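Local coordinates for pfam DUF1093 family protein (Bacillus subtilis, PDB 3NPP) that is of unknown function but belongs to the DUF1093 family, is probably made with a signal sequence, and here forms a small, mostly beta domain of two three-stranded antiparallel sheets, at residues F46-G49 against K50-K54. Sequence-based numbering, arbitrary orientation.
Sequences FFAG and KELRK
F46, A48 and L52 meet where strand 41-48, an outermost strand of one antiparallel three-stranded sheet, runs out into the connection toward strand 57-63 of the other sheet. The case illustrates how a chain that bends away from a strand can still send a side chain back to it: alternate strand residues F46 and A48 face inward, F47 between them points the other way, and L52 meets the inward pair with its two methyls.

Apolar packing carries the contact, with one methyl of the leucine for each partner. CD1 of L52 lies 4.1 Å from CE2 of F46, reaching the ring at its edge and close to its plane, while CD2 of L52 sits 4.0 Å from CB of A48. The phenylalanine side chain starts between its own N and carbonyl carbon (chi1 64°), a setting that carries the ring from the strand toward the leucine. That ring also packs on L58 and V60 of strand 57-63, and L52 shares W70 of strand 66-73 with A48, so the three residues join the interface between the two sheets.

At the bend, G49, with phi -78° and psi 4°, turns the chain so that the carbonyl O of K50 lies 3.4 Å from CB of A48, a close contact without a hydrogen bond. No hydrogen bond links the strand end to the loop; polar contacts on the neighbouring strand 27-35 include the hydrogen bond of L52 N with the Y30 hydroxyl and the backbone pairing of A48 with T28.

K50 takes no share in the apolar cluster. Its chain is extended beyond CG, and at its tip NZ hydrogen-bonds O1 of a glycerol probably left from crystallisation.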
ATOM      1  N   PHE A  46     -12.194   6.490  -5.321  1.00 21.50           N
ATOM      2  CA  PHE A  46     -11.934   6.868  -3.971  1.00 20.95           C
ATOM      3  C   PHE A  46     -13.235   7.265  -3.283  1.00 21.91           C
ATOM      4  O   PHE A  46     -14.273   7.479  -3.952  1.00 21.61           O
ATOM      5  CB  PHE A  46     -10.927   8.002  -3.933  1.00 21.06           C
ATOM      6  CG  PHE A  46     -11.417   9.290  -4.576  1.00 21.52           C
ATOM      7  CD1 PHE A  46     -11.322   9.478  -5.945  1.00 21.59           C
ATOM      8  CD2 PHE A  46     -11.971  10.301  -3.800  1.00 21.60           C
ATOM      9  CE1 PHE A  46     -11.753  10.641  -6.511  1.00 23.59           C
ATOM     10  CE2 PHE A  46     -12.427  11.466  -4.370  1.00 21.09           C
ATOM     11  CZ  PHE A  46     -12.316  11.651  -5.704  1.00 22.75           C
ATOM     12  N   PHE A  47     -13.181   7.365  -1.957  1.00 21.99           N
ATOM     13  CA  PHE A  47     -14.372   7.652  -1.141  1.00 23.16           C
ATOM     14  C   PHE A  47     -14.104   8.852  -0.248  1.00 23.39           C
ATOM     15  O   PHE A  47     -12.999   9.000   0.253  1.00 23.38           O
ATOM     16  CB  PHE A  47     -14.751   6.453  -0.279  1.00 23.16           C
ATOM     17  CG  PHE A  47     -15.158   5.256  -1.063  1.00 24.60           C
ATOM     18  CD1 PHE A  47     -14.198   4.424  -1.629  1.00 24.73           C
ATOM     19  CD2 PHE A  47     -16.496   4.934  -1.223  1.00 25.80           C
ATOM     20  CE1 PHE A  47     -14.564   3.307  -2.368  1.00 24.04           C
ATOM     21  CE2 PHE A  47     -16.870   3.818  -1.947  1.00 27.01           C
ATOM     22  CZ  PHE A  47     -15.896   3.000  -2.520  1.00 26.68           C
ATOM     23  N   ALA A  48     -15.106   9.707  -0.058  1.00 23.32           N
ATOM     24  CA  ALA A  48     -15.031  10.785   0.923  1.00 23.72           C
ATOM     25  C   ALA A  48     -16.164  10.610   1.914  1.00 24.71           C
ATOM     26  O   ALA A  48     -17.208  10.056   1.579  1.00 26.58           O
ATOM     27  CB  ALA A  48     -15.108  12.160   0.221  1.00 23.09           C
ATOM     28  N   GLY A  49     -15.966  11.095   3.137  1.00 25.71           N
ATOM     29  CA  GLY A  49     -16.990  11.072   4.185  1.00 26.23           C
ATOM     30  C   GLY A  49     -18.060  12.140   4.071  1.00 28.56           C
ATOM     31  O   GLY A  49     -18.887  12.267   4.984  1.00 28.03           O
ATOM     32  N   LYS A  50     -18.015  12.951   2.983  1.00 29.39           N
ATOM     33  CA  LYS A  50     -19.079  13.870   2.622  1.00 31.60           C
ATOM     34  C   LYS A  50     -19.135  13.998   1.096  1.00 31.70           C
ATOM     35  O   LYS A  50     -18.180  13.593   0.387  1.00 30.56           O
ATOM     36  CB  LYS A  50     -18.821  15.253   3.260  1.00 32.75           C
ATOM     37  CG  LYS A  50     -17.520  15.971   2.775  1.00 34.81           C
ATOM     38  CD  LYS A  50     -17.116  17.089   3.741  1.00 39.20           C
ATOM     39  CE  LYS A  50     -16.096  18.062   3.132  1.00 41.02           C
ATOM     40  NZ  LYS A  50     -15.188  18.689   4.199  1.00 41.98           N
ATOM     41  N   GLU A  51     -20.248  14.549   0.593  1.00 32.23           N
ATOM     42  CA  GLU A  51     -20.362  14.885  -0.824  1.00 33.10           C
ATOM     43  C   GLU A  51     -19.523  16.105  -1.115  1.00 32.22           C
ATOM     44  O   GLU A  51     -19.629  17.093  -0.425  1.00 32.70           O
ATOM     45  CB  GLU A  51     -21.805  15.151  -1.229  1.00 34.58           C
ATOM     46  CG  GLU A  51     -22.623  13.905  -1.213  1.00 39.43           C
ATOM     47  CD  GLU A  51     -24.106  14.146  -1.472  1.00 45.97           C
ATOM     48  OE1 GLU A  51     -24.452  15.222  -2.022  1.00 48.30           O
ATOM     49  OE2 GLU A  51     -24.905  13.234  -1.126  1.00 48.12           O
ATOM     50  N   LEU A  52     -18.685  16.007  -2.135  1.00 31.41           N
ATOM     51  CA  LEU A  52     -17.734  17.035  -2.475  1.00 31.10           C
ATOM     52  C   LEU A  52     -18.382  18.043  -3.431  1.00 32.17           C
ATOM     53  O   LEU A  52     -19.319  17.715  -4.167  1.00 32.50           O
ATOM     54  CB  LEU A  52     -16.500  16.408  -3.106  1.00 29.49           C
ATOM     55  CG  LEU A  52     -15.750  15.369  -2.264  1.00 27.98           C
ATOM     56  CD1 LEU A  52     -14.664  14.718  -3.094  1.00 25.59           C
ATOM     57  CD2 LEU A  52     -15.165  15.989  -0.959  1.00 28.44           C
ATOM     58  N   ARG A  53     -17.847  19.255  -3.426  1.00 32.70           N
ATOM     59  CA  ARG A  53     -18.402  20.370  -4.204  1.00 34.65           C
ATOM     60  C   ARG A  53     -18.115  20.123  -5.685  1.00 34.11           C
ATOM     61  O   ARG A  53     -17.000  19.772  -6.045  1.00 32.04           O
ATOM     62  CB  ARG A  53     -17.784  21.686  -3.734  1.00 35.37           C
ATOM     63  CG  ARG A  53     -18.364  22.953  -4.385  1.00 39.48           C
ATOM     64  CD  ARG A  53     -17.805  24.227  -3.737  1.00 40.98           C
ATOM     65  N   LYS A  54     -19.152  20.231  -6.520  1.00 36.01           N
ATOM     66  CA  LYS A  54     -19.015  20.105  -7.993  1.00 36.79           C
ATOM     67  C   LYS A  54     -17.913  21.056  -8.548  1.00 35.63           C
ATOM     68  O   LYS A  54     -17.812  22.199  -8.124  1.00 36.00           O
ATOM     69  CB  LYS A  54     -20.356  20.414  -8.691  1.00 39.41           C
ATOM     70  CG  LYS A  54     -20.360  20.136 -10.216  1.00 42.43           C
TER